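Spike glycoprotein (PDB 5GYQ) probably attaches the virion to the host cell by engaging a receptor, a role given to the putative receptor-binding domain represented by this chain. Local coordinates at residues D15-P19 and D67-I71; R70-H75 and S109-V115; H103-S109 and S146-A152. All blocks are in the same frame, centred on the assembly; numbering follows the deposited sequence.

Overall arrangement
The three contacts form a continuous patch on the five-stranded antiparallel sheet of the domain, where one sheet serves a loop, a glycan site and its own strand pairing. Contact 1 lays the loop 15-19 on strand 63-71. Contact 2, centred about 9 Å away, takes up the last residues of that strand and runs on to glycosylated N72. Contact 3 pairs strands 100-111 and 146-157; its centre lies about 8 Å from each of the other two. R70 and I71 belong to contacts 1 and 2, S109 to contacts 2 and 3. The amide of Q18 in contact 1 reaches the backbone of P112 and A114, while S146 of contact 3 meets the sugar-bearing N72.

Contact 1: residues D15-P19 and D67-I71; sequences DPPQP and DVMRI
R70 takes hold of the proline-rich loop 15-19 through both its backbone and its guanidinium group. Two nitrogens, NE and NH2, grip the carbonyl oxygen of P16 from the side, the shorter bond being NE to P16 O at 2.8 Å; this oxygen lies in the plane of the guanidinium, so the grip fixes the rotation of the group. A bend at chi3 (56°) turns the guanidinium so that its edge, NE and NH2, faces P16 O. One residue on, R70 N donates to P17 O at 2.9 Å, and the same oxygen receives a CA-H...O contact from M69.

The inner part is tight. The ring of P17 presses CG against V68 O at 3.2 Å, CB of P16 rests 3.4 Å from M69 O, and P19 CD sits over R70 O at 3.5 Å. Towards solvent the contact thins to D15, whose carboxylate oxygen OD1 forms a salt bridge with R70 NH2 at 3.0 Å. The carboxylate and guanidinium planes stand 87° apart, so this is a one-point pairing and not a flat bidentate one. Q18, partly exposed, lays its amide across R70 CD while its polar atoms bond to A114 N and P112 O.

A loop crossing a strand almost at right angles, between helix 10-14 and strand 23-27, thus packs on the antiparallel core sheet of a betacoronavirus receptor-binding domain.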
loop_
_atom_site.group_PDB
_atom_site.type_symbol
_atom_site.label_atom_id
_atom_site.label_comp_id
_atom_site.label_asym_id
_atom_site.label_seq_id
_atom_site.Cartn_x
_atom_site.Cartn_y
_atom_site.Cartn_z
ATOM N N ASP A 15 11.698 -4.339 -1.247
ATOM C CA ASP A 15 11.897 -4.284 0.200
ATOM C C ASP A 15 10.912 -3.327 0.870
ATOM O O ASP A 15 11.279 -2.206 1.229
ATOM C CB ASP A 15 13.334 -3.869 0.532
ATOM C CG ASP A 15 13.642 -3.953 2.020
ATOM O OD1 ASP A 15 12.904 -4.651 2.748
ATOM O OD2 ASP A 15 14.626 -3.325 2.461
ATOM N N PRO A 16 9.656 -3.771 1.045
ATOM C CA PRO A 16 8.595 -2.948 1.634
ATOM C C PRO A 16 8.930 -2.451 3.036
ATOM O O PRO A 16 9.421 -3.221 3.863
ATOM C CB PRO A 16 7.394 -3.898 1.669
ATOM C CG PRO A 16 7.675 -4.895 0.596
ATOM C CD PRO A 16 9.158 -5.095 0.636
ATOM N N PRO A 17 8.659 -1.166 3.305
ATOM C CA PRO A 17 8.976 -0.584 4.612
ATOM C C PRO A 17 8.096 -1.152 5.718
ATOM O O PRO A 17 7.053 -1.744 5.437
ATOM C CB PRO A 17 8.705 0.909 4.406
ATOM C CG PRO A 17 7.707 0.966 3.302
ATOM C CD PRO A 17 7.993 -0.205 2.408
ATOM N N GLN A 18 8.531 -0.991 6.963
ATOM C CA GLN A 18 7.703 -1.347 8.103
ATOM C C GLN A 18 6.433 -0.507 8.045
ATOM O O GLN A 18 6.471 0.640 7.600
ATOM C CB GLN A 18 8.455 -1.114 9.415
ATOM C CG GLN A 18 9.771 -1.874 9.528
ATOM C CD GLN A 18 9.578 -3.378 9.636
ATOM O OE1 GLN A 18 8.482 -3.860 9.926
ATOM N NE2 GLN A 18 10.650 -4.129 9.403
ATOM N N PRO A 19 5.301 -1.077 8.481
ATOM C CA PRO A 19 4.020 -0.367 8.391
ATOM C C PRO A 19 4.006 0.950 9.162
ATOM O O PRO A 19 3.280 1.868 8.776
ATOM C CB PRO A 19 3.021 -1.363 8.990
ATOM C CG PRO A 19 3.840 -2.320 9.778
ATOM C CD PRO A 19 5.149 -2.418 9.067
ATOM N N ASP A 67 0.388 3.039 -1.900
ATOM C CA ASP A 67 0.932 2.966 -0.549
ATOM C C ASP A 67 1.578 1.610 -0.331
ATOM O O ASP A 67 0.943 0.582 -0.509
ATOM C CB ASP A 67 -0.158 3.215 0.490
ATOM C CG ASP A 67 -0.818 4.564 0.316
ATOM O OD1 ASP A 67 -0.153 5.487 -0.193
ATOM O OD2 ASP A 67 -2.000 4.703 0.689
ATOM N N VAL A 68 2.843 1.605 0.057
ATOM C CA VAL A 68 3.582 0.355 0.152
ATOM C C VAL A 68 4.118 0.123 1.559
ATOM O O VAL A 68 4.663 1.040 2.199
ATOM C CB VAL A 68 4.743 0.326 -0.855
ATOM C CG1 VAL A 68 5.509 -0.980 -0.754
ATOM C CG2 VAL A 68 4.211 0.516 -2.272
ATOM N N MET A 69 3.941 -1.108 2.035
ATOM C CA MET A 69 4.440 -1.503 3.350
ATOM C C MET A 69 4.468 -3.017 3.461
ATOM O O MET A 69 4.121 -3.714 2.516
ATOM C CB MET A 69 3.565 -0.913 4.456
ATOM C CG MET A 69 2.176 -1.537 4.534
ATOM S SD MET A 69 0.882 -0.324 4.872
ATOM C CE MET A 69 0.712 0.438 3.259
ATOM N N ARG A 70 4.876 -3.527 4.617
ATOM C CA ARG A 70 4.790 -4.955 4.878
ATOM C C ARG A 70 3.704 -5.214 5.915
ATOM O O ARG A 70 3.341 -4.318 6.678
ATOM C CB ARG A 70 6.138 -5.510 5.344
ATOM C CG ARG A 70 6.696 -4.890 6.612
ATOM C CD ARG A 70 8.079 -5.452 6.909
ATOM N NE ARG A 70 8.982 -5.262 5.777
ATOM C CZ ARG A 70 9.902 -6.141 5.391
ATOM N NH1 ARG A 70 10.049 -7.285 6.046
ATOM N NH2 ARG A 70 10.674 -5.878 4.342
ATOM N N ILE A 71 3.185 -6.437 5.941
ATOM C CA ILE A 71 2.020 -6.746 6.768
ATOM C C ILE A 71 1.933 -8.252 7.006
ATOM O O ILE A 71 2.187 -9.032 6.094
ATOM C CB ILE A 71 0.722 -6.214 6.091
ATOM C CG1 ILE A 71 -0.493 -6.339 7.008
ATOM C CG2 ILE A 71 0.472 -6.907 4.752
ATOM C CD1 ILE A 71 -1.742 -5.666 6.439
#

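Contact 2: residues R70-H75 and S109-V115; sequences RINETH and STAPYAV. With NAG (2-acetamido-2-deoxy-beta-D-glucopyranose), chain B.
The phenol oxygen of Y113 makes two hydrogen bonds, one with N72 right before helix 73-81 and one with H75 in the first turn of that helix. N72 N donates to Y113 OH at 3.0 Å, and H75 ND1 shares a nearly straight hydrogen bond (174°) with the same oxygen at 2.8 Å. The tyrosine reaches this point because its ring leaves anti to the backbone N (chi1 -174°), lying alongside I71 and meeting the imidazole from the opposite direction. The two rings meet rim to rim, their planes 34° apart, with neither over the face of the other.

Capping supplies a second kind of bond. N72 is the N-cap of helix 73-81, and its OD1 accepts from H75 N at 3.2 Å. This asparagine opens an N-E-T glycosylation sequon, and the one side chain both caps the helix and carries a sugar: ND2 is covalently joined to C1 of the N-acetylglucosamine and also hydrogen-bonds to S146 OG. The sequon threonine takes part as well, T74 OG1 accepting from the sugar N2 at 2.9 Å.

Van der Waals contacts complete the glycan pocket. C1 of the sugar lies over one face of the H75 ring, toward its rim, the sugar O5 sits at the edge of the Y113 ring 3.5 Å from CE2, and V115 CG2 comes within 3.8 Å of the sugar O6. V115 CG2 also lies over the centre of one face of the Y113 ring, 3.4 Å above its plane.

A water bridges the two segments, accepting from R70 NH1, whose guanidinium is also held by P16 O, and donating to P112 O at 2.7 Å.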
loop_
_atom_site.group_PDB
_atom_site.type_symbol
_atom_site.label_atom_id
_atom_site.label_comp_id
_atom_site.label_asym_id
_atom_site.label_seq_id
_atom_site.Cartn_x
_atom_site.Cartn_y
_atom_site.Cartn_z
ATOM N N ARG A 70 4.876 -3.527 4.617
ATOM C CA ARG A 70 4.790 -4.955 4.878
ATOM C C ARG A 70 3.704 -5.214 5.915
ATOM O O ARG A 70 3.341 -4.318 6.678
ATOM C CB ARG A 70 6.138 -5.510 5.344
ATOM C CG ARG A 70 6.696 -4.890 6.612
ATOM C CD ARG A 70 8.079 -5.452 6.909
ATOM N NE ARG A 70 8.982 -5.262 5.777
ATOM C CZ ARG A 70 9.902 -6.141 5.391
ATOM N NH1 ARG A 70 10.049 -7.285 6.046
ATOM N NH2 ARG A 70 10.674 -5.878 4.342
ATOM N N ILE A 71 3.185 -6.437 5.941
ATOM C CA ILE A 71 2.020 -6.746 6.768
ATOM C C ILE A 71 1.933 -8.252 7.006
ATOM O O ILE A 71 2.187 -9.032 6.094
ATOM C CB ILE A 71 0.722 -6.214 6.091
ATOM C CG1 ILE A 71 -0.493 -6.339 7.008
ATOM C CG2 ILE A 71 0.472 -6.907 4.752
ATOM C CD1 ILE A 71 -1.742 -5.666 6.439
ATOM N N ASN A 72 1.601 -8.681 8.223
ATOM C CA ASN A 72 1.504 -10.121 8.444
ATOM C C ASN A 72 0.058 -10.594 8.315
ATOM O O ASN A 72 -0.851 -9.778 8.139
ATOM C CB ASN A 72 2.144 -10.528 9.791
ATOM C CG ASN A 72 1.301 -10.191 11.024
ATOM O OD1 ASN A 72 0.189 -9.671 10.945
ATOM N ND2 ASN A 72 1.861 -10.514 12.194
ATOM N N GLU A 73 -0.144 -11.908 8.380
ATOM C CA GLU A 73 -1.430 -12.519 8.038
ATOM C C GLU A 73 -2.606 -12.018 8.882
ATOM O O GLU A 73 -3.679 -11.750 8.346
ATOM C CB GLU A 73 -1.332 -14.041 8.153
ATOM C CG GLU A 73 -2.619 -14.778 7.779
ATOM C CD GLU A 73 -2.877 -14.824 6.277
ATOM O OE1 GLU A 73 -4.004 -15.186 5.876
ATOM O OE2 GLU A 73 -1.959 -14.508 5.492
ATOM N N THR A 74 -2.405 -11.902 10.191
ATOM C CA THR A 74 -3.450 -11.427 11.096
ATOM C C THR A 74 -3.940 -10.039 10.686
ATOM O O THR A 74 -5.143 -9.800 10.489
ATOM C CB THR A 74 -2.943 -11.368 12.556
ATOM O OG1 THR A 74 -2.396 -12.639 12.936
ATOM C CG2 THR A 74 -4.072 -10.994 13.507
ATOM N N HIS A 75 -2.984 -9.130 10.548
ATOM C CA HIS A 75 -3.276 -7.746 10.206
ATOM C C HIS A 75 -3.855 -7.630 8.805
ATOM O O HIS A 75 -4.687 -6.764 8.549
ATOM C CB HIS A 75 -2.016 -6.893 10.332
ATOM C CG HIS A 75 -1.502 -6.776 11.733
ATOM N ND1 HIS A 75 -0.181 -6.524 12.019
ATOM C CD2 HIS A 75 -2.136 -6.871 12.926
ATOM C CE1 HIS A 75 -0.017 -6.472 13.331
ATOM N NE2 HIS A 75 -1.187 -6.678 13.904
ATOM N N SER A 109 9.602 -13.942 3.647
ATOM C CA SER A 109 10.483 -13.393 4.666
ATOM C C SER A 109 9.806 -13.304 6.028
ATOM O O SER A 109 8.738 -12.707 6.164
ATOM C CB SER A 109 10.974 -12.006 4.243
ATOM O OG SER A 109 11.711 -11.380 5.280
ATOM N N THR A 110 10.428 -13.917 7.030
ATOM C CA THR A 110 10.036 -13.703 8.417
ATOM C C THR A 110 11.111 -12.850 9.078
ATOM O O THR A 110 12.265 -13.262 9.187
ATOM C CB THR A 110 9.847 -15.022 9.192
ATOM O OG1 THR A 110 11.017 -15.295 9.970
ATOM C CG2 THR A 110 9.575 -16.175 8.240
ATOM N N ALA A 111 10.727 -11.655 9.513
ATOM C CA ALA A 111 11.706 -10.651 9.916
ATOM C C ALA A 111 11.165 -9.771 11.040
ATOM O O ALA A 111 10.006 -9.933 11.441
ATOM C CB ALA A 111 12.101 -9.802 8.705
ATOM N N PRO A 112 12.006 -8.863 11.575
ATOM C CA PRO A 112 11.469 -7.822 12.453
ATOM C C PRO A 112 10.257 -7.133 11.837
ATOM O O PRO A 112 10.287 -6.727 10.675
ATOM C CB PRO A 112 12.645 -6.857 12.598
ATOM C CG PRO A 112 13.837 -7.745 12.542
ATOM C CD PRO A 112 13.483 -8.876 11.596
ATOM N N TYR A 113 9.198 -7.026 12.626
ATOM C CA TYR A 113 7.930 -6.489 12.165
ATOM C C TYR A 113 7.575 -5.310 13.057
ATOM O O TYR A 113 7.077 -5.491 14.170
ATOM C CB TYR A 113 6.859 -7.583 12.204
ATOM C CG TYR A 113 5.510 -7.226 11.619
ATOM C CD1 TYR A 113 5.401 -6.502 10.438
ATOM C CD2 TYR A 113 4.341 -7.655 12.233
ATOM C CE1 TYR A 113 4.158 -6.192 9.900
ATOM C CE2 TYR A 113 3.102 -7.356 11.705
ATOM C CZ TYR A 113 3.014 -6.623 10.541
ATOM O OH TYR A 113 1.775 -6.328 10.022
ATOM N N ALA A 114 7.861 -4.103 12.580
ATOM C CA ALA A 114 7.737 -2.908 13.410
ATOM C C ALA A 114 6.343 -2.305 13.319
ATOM O O ALA A 114 6.014 -1.610 12.357
ATOM C CB ALA A 114 8.784 -1.879 13.016
ATOM N N VAL A 115 5.531 -2.571 14.336
ATOM C CA VAL A 115 4.144 -2.131 14.355
ATOM C C VAL A 115 3.854 -1.317 15.609
ATOM O O VAL A 115 4.036 -1.805 16.720
ATOM C CB VAL A 115 3.177 -3.330 14.291
ATOM C CG1 VAL A 115 1.729 -2.860 14.331
ATOM C CG2 VAL A 115 3.439 -4.152 13.046
HETATM C C1 NAG B . 1.254 -10.304 13.480
HETATM C C2 NAG B . 1.071 -11.596 14.243
HETATM C C3 NAG B . 0.259 -11.338 15.504
HETATM C C4 NAG B . 0.916 -10.242 16.340
HETATM C C5 NAG B . 1.270 -9.016 15.490
HETATM C C6 NAG B . 2.163 -8.042 16.224
HETATM C C7 NAG B . 1.134 -13.636 12.885
HETATM C C8 NAG B . 0.341 -14.606 12.062
HETATM N N2 NAG B . 0.446 -12.618 13.420
HETATM O O3 NAG B . 0.184 -12.553 16.237
HETATM O O4 NAG B . 0.014 -9.768 17.338
HETATM O O5 NAG B . 1.965 -9.381 14.286
HETATM O O6 NAG B . 2.415 -6.879 15.449
HETATM O O7 NAG B . 2.342 -13.762 13.060
HETATM O O HOH W 1 9.074 -8.138 8.735
#

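Contact 3: residues H103-S109 and S146-A152; sequences HAFYLNS and SYVYGLA. With NAG (2-acetamido-2-deoxy-beta-D-glucopyranose), chain B.
Strands 103-109 and 146-152 run antiparallel, their directions 140° apart, with two bonds in each of the hydrogen-bonded pairs H103-A152 and F105-G150, the shortest being G150 N to F105 O at 2.8 Å, and a non-hydrogen-bonded pair at A104-L151 between them.

On the face with F105, that ring lies flat over the backbone of G150: its CG sits between the backbone N and carbonyl carbon (chi1 55°), which folds the ring across to the other strand. G150 CA makes a CH-pi contact 3.7 Å from the ring centroid, and the glycine lets the ring come this close. Nearby, the side chains of L107 and V148 lie side by side, CD1 of L107 to CG1 of V148 at 3.6 Å.

Y106 and Y149 point the same way in an offset edge-to-face pair, the edge of Y149 toward the face of Y106, with ring planes at 76°. CE1 of Y106 and CE1 of Y149 are 3.7 Å apart. Y147 crosses Y106 obliquely and brings its OH to the edge of that ring, 3.4 Å from CD1 of Y106. Where the strands drift apart around L107 and N108, a water accepts from L107 N and donates to V148 O, before V148 N reaches S109 O at 2.9 Å.

Both strands belong to the five-stranded antiparallel sheet of the receptor-binding domain. Y106 and Y149 also meet the ring of H44 on strand 43-49, which borders strand 100-111. Strand 63-71 flanks strand 146-157 on its other edge, while A104 and L151 pack against L76 and L79 of helix 73-81, respectively.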
loop_
_atom_site.group_PDB
_atom_site.type_symbol
_atom_site.label_atom_id
_atom_site.label_comp_id
_atom_site.label_asym_id
_atom_site.label_seq_id
_atom_site.Cartn_x
_atom_site.Cartn_y
_atom_site.Cartn_z
ATOM N N HIS A 103 -3.368 -5.092 -2.647
ATOM C CA HIS A 103 -2.595 -6.153 -3.271
ATOM C C HIS A 103 -1.501 -6.668 -2.345
ATOM O O HIS A 103 -0.468 -6.025 -2.159
ATOM C CB HIS A 103 -1.984 -5.664 -4.584
ATOM C CG HIS A 103 -1.426 -6.762 -5.436
ATOM N ND1 HIS A 103 -0.899 -6.538 -6.687
ATOM C CD2 HIS A 103 -1.322 -8.094 -5.213
ATOM C CE1 HIS A 103 -0.489 -7.686 -7.201
ATOM N NE2 HIS A 103 -0.734 -8.643 -6.327
ATOM N N ALA A 104 -1.740 -7.839 -1.769
ATOM C CA ALA A 104 -0.754 -8.502 -0.933
ATOM C C ALA A 104 -0.009 -9.554 -1.742
ATOM O O ALA A 104 -0.622 -10.377 -2.429
ATOM C CB ALA A 104 -1.415 -9.127 0.278
ATOM N N PHE A 105 1.317 -9.517 -1.659
ATOM C CA PHE A 105 2.164 -10.406 -2.444
ATOM C C PHE A 105 3.253 -11.032 -1.580
ATOM O O PHE A 105 3.607 -10.499 -0.527
ATOM C CB PHE A 105 2.785 -9.650 -3.623
ATOM C CG PHE A 105 3.546 -8.414 -3.225
ATOM C CD1 PHE A 105 4.915 -8.463 -3.014
ATOM C CD2 PHE A 105 2.897 -7.199 -3.074
ATOM C CE1 PHE A 105 5.619 -7.325 -2.654
ATOM C CE2 PHE A 105 3.596 -6.062 -2.713
ATOM C CZ PHE A 105 4.958 -6.127 -2.504
ATOM N N TYR A 106 3.787 -12.161 -2.036
ATOM C CA TYR A 106 4.761 -12.926 -1.261
ATOM C C TYR A 106 6.134 -12.264 -1.196
ATOM O O TYR A 106 6.644 -11.758 -2.193
ATOM C CB TYR A 106 4.895 -14.342 -1.836
ATOM C CG TYR A 106 3.678 -15.207 -1.594
ATOM C CD1 TYR A 106 3.524 -15.909 -0.405
ATOM C CD2 TYR A 106 2.678 -15.313 -2.549
ATOM C CE1 TYR A 106 2.410 -16.698 -0.176
ATOM C CE2 TYR A 106 1.560 -16.100 -2.331
ATOM C CZ TYR A 106 1.430 -16.788 -1.142
ATOM O OH TYR A 106 0.320 -17.570 -0.920
ATOM N N LEU A 107 6.718 -12.273 -0.001
ATOM C CA LEU A 107 8.079 -11.793 0.215
ATOM C C LEU A 107 8.979 -12.938 0.654
ATOM O O LEU A 107 10.205 -12.838 0.575
ATOM C CB LEU A 107 8.108 -10.684 1.270
ATOM C CG LEU A 107 7.694 -9.277 0.851
ATOM C CD1 LEU A 107 7.697 -8.357 2.055
ATOM C CD2 LEU A 107 8.628 -8.752 -0.226
ATOM N N ASN A 108 8.353 -14.017 1.121
ATOM C CA ASN A 108 9.063 -15.183 1.642
ATOM C C ASN A 108 10.054 -14.788 2.728
ATOM O O ASN A 108 11.199 -15.237 2.734
ATOM C CB ASN A 108 9.785 -15.924 0.515
ATOM C CG ASN A 108 8.925 -16.078 -0.722
ATOM O OD1 ASN A 108 9.364 -15.791 -1.836
ATOM N ND2 ASN A 108 7.689 -16.527 -0.533
ATOM N N SER A 109 9.602 -13.942 3.647
ATOM C CA SER A 109 10.483 -13.393 4.666
ATOM C C SER A 109 9.806 -13.304 6.028
ATOM O O SER A 109 8.738 -12.707 6.164
ATOM C CB SER A 109 10.974 -12.006 4.243
ATOM O OG SER A 109 11.711 -11.380 5.280
ATOM N N SER A 146 7.914 -11.693 12.475
ATOM C CA SER A 146 6.707 -12.150 11.805
ATOM C C SER A 146 7.002 -12.562 10.378
ATOM O O SER A 146 7.812 -11.928 9.701
ATOM C CB SER A 146 5.628 -11.064 11.811
ATOM O OG SER A 146 4.665 -11.301 12.821
ATOM N N TYR A 147 6.353 -13.633 9.935
ATOM C CA TYR A 147 6.299 -13.941 8.516
ATOM C C TYR A 147 5.454 -12.858 7.868
ATOM O O TYR A 147 4.387 -12.508 8.371
ATOM C CB TYR A 147 5.718 -15.329 8.258
ATOM C CG TYR A 147 5.457 -15.603 6.796
ATOM C CD1 TYR A 147 6.499 -15.899 5.929
ATOM C CD2 TYR A 147 4.170 -15.556 6.282
ATOM C CE1 TYR A 147 6.265 -16.146 4.590
ATOM C CE2 TYR A 147 3.927 -15.804 4.948
ATOM C CZ TYR A 147 4.976 -16.098 4.107
ATOM O OH TYR A 147 4.739 -16.344 2.774
ATOM N N VAL A 148 5.926 -12.329 6.750
ATOM C CA VAL A 148 5.404 -11.062 6.264
ATOM C C VAL A 148 5.128 -11.050 4.761
ATOM O O VAL A 148 5.858 -11.648 3.968
ATOM C CB VAL A 148 6.388 -9.921 6.643
ATOM C CG1 VAL A 148 6.650 -8.988 5.478
ATOM C CG2 VAL A 148 5.867 -9.159 7.851
ATOM N N TYR A 149 4.042 -10.381 4.390
ATOM C CA TYR A 149 3.705 -10.141 2.999
ATOM C C TYR A 149 3.973 -8.693 2.626
ATOM O O TYR A 149 3.940 -7.803 3.478
ATOM C CB TYR A 149 2.237 -10.471 2.727
ATOM C CG TYR A 149 1.855 -11.889 3.068
ATOM C CD1 TYR A 149 2.264 -12.948 2.270
ATOM C CD2 TYR A 149 1.082 -12.169 4.186
ATOM C CE1 TYR A 149 1.919 -14.246 2.577
ATOM C CE2 TYR A 149 0.731 -13.467 4.501
ATOM C CZ TYR A 149 1.152 -14.501 3.692
ATOM O OH TYR A 149 0.806 -15.796 3.997
ATOM N N GLY A 150 4.243 -8.463 1.346
ATOM C CA GLY A 150 4.275 -7.118 0.813
ATOM C C GLY A 150 2.849 -6.654 0.589
ATOM O O GLY A 150 1.967 -7.459 0.293
ATOM N N LEU A 151 2.617 -5.357 0.742
ATOM C CA LEU A 151 1.292 -4.789 0.543
ATOM C C LEU A 151 1.365 -3.483 -0.223
ATOM O O LEU A 151 2.045 -2.531 0.194
ATOM C CB LEU A 151 0.584 -4.553 1.879
ATOM C CG LEU A 151 -0.801 -3.905 1.747
ATOM C CD1 LEU A 151 -1.781 -4.865 1.092
ATOM C CD2 LEU A 151 -1.332 -3.432 3.089
ATOM N N ALA A 152 0.660 -3.461 -1.350
ATOM C CA ALA A 152 0.464 -2.256 -2.133
ATOM C C ALA A 152 -1.014 -1.894 -2.129
ATOM O O ALA A 152 -1.855 -2.655 -2.607
ATOM C CB ALA A 152 0.968 -2.448 -3.558
HETATM C C1 NAG B . 1.254 -10.304 13.480
HETATM C C2 NAG B . 1.071 -11.596 14.243
HETATM C C3 NAG B . 0.259 -11.338 15.504
HETATM C C4 NAG B . 0.916 -10.242 16.340
HETATM C C5 NAG B . 1.270 -9.016 15.490
HETATM C C6 NAG B . 2.163 -8.042 16.224
HETATM C C7 NAG B . 1.134 -13.636 12.885
HETATM C C8 NAG B . 0.341 -14.606 12.062
HETATM N N2 NAG B . 0.446 -12.618 13.420
HETATM O O3 NAG B . 0.184 -12.553 16.237
HETATM O O4 NAG B . 0.014 -9.768 17.338
HETATM O O5 NAG B . 1.965 -9.381 14.286
HETATM O O6 NAG B . 2.415 -6.879 15.449
HETATM O O7 NAG B . 2.342 -13.762 13.060
HETATM O O HOH W 2 5.506 -13.729 2.101
#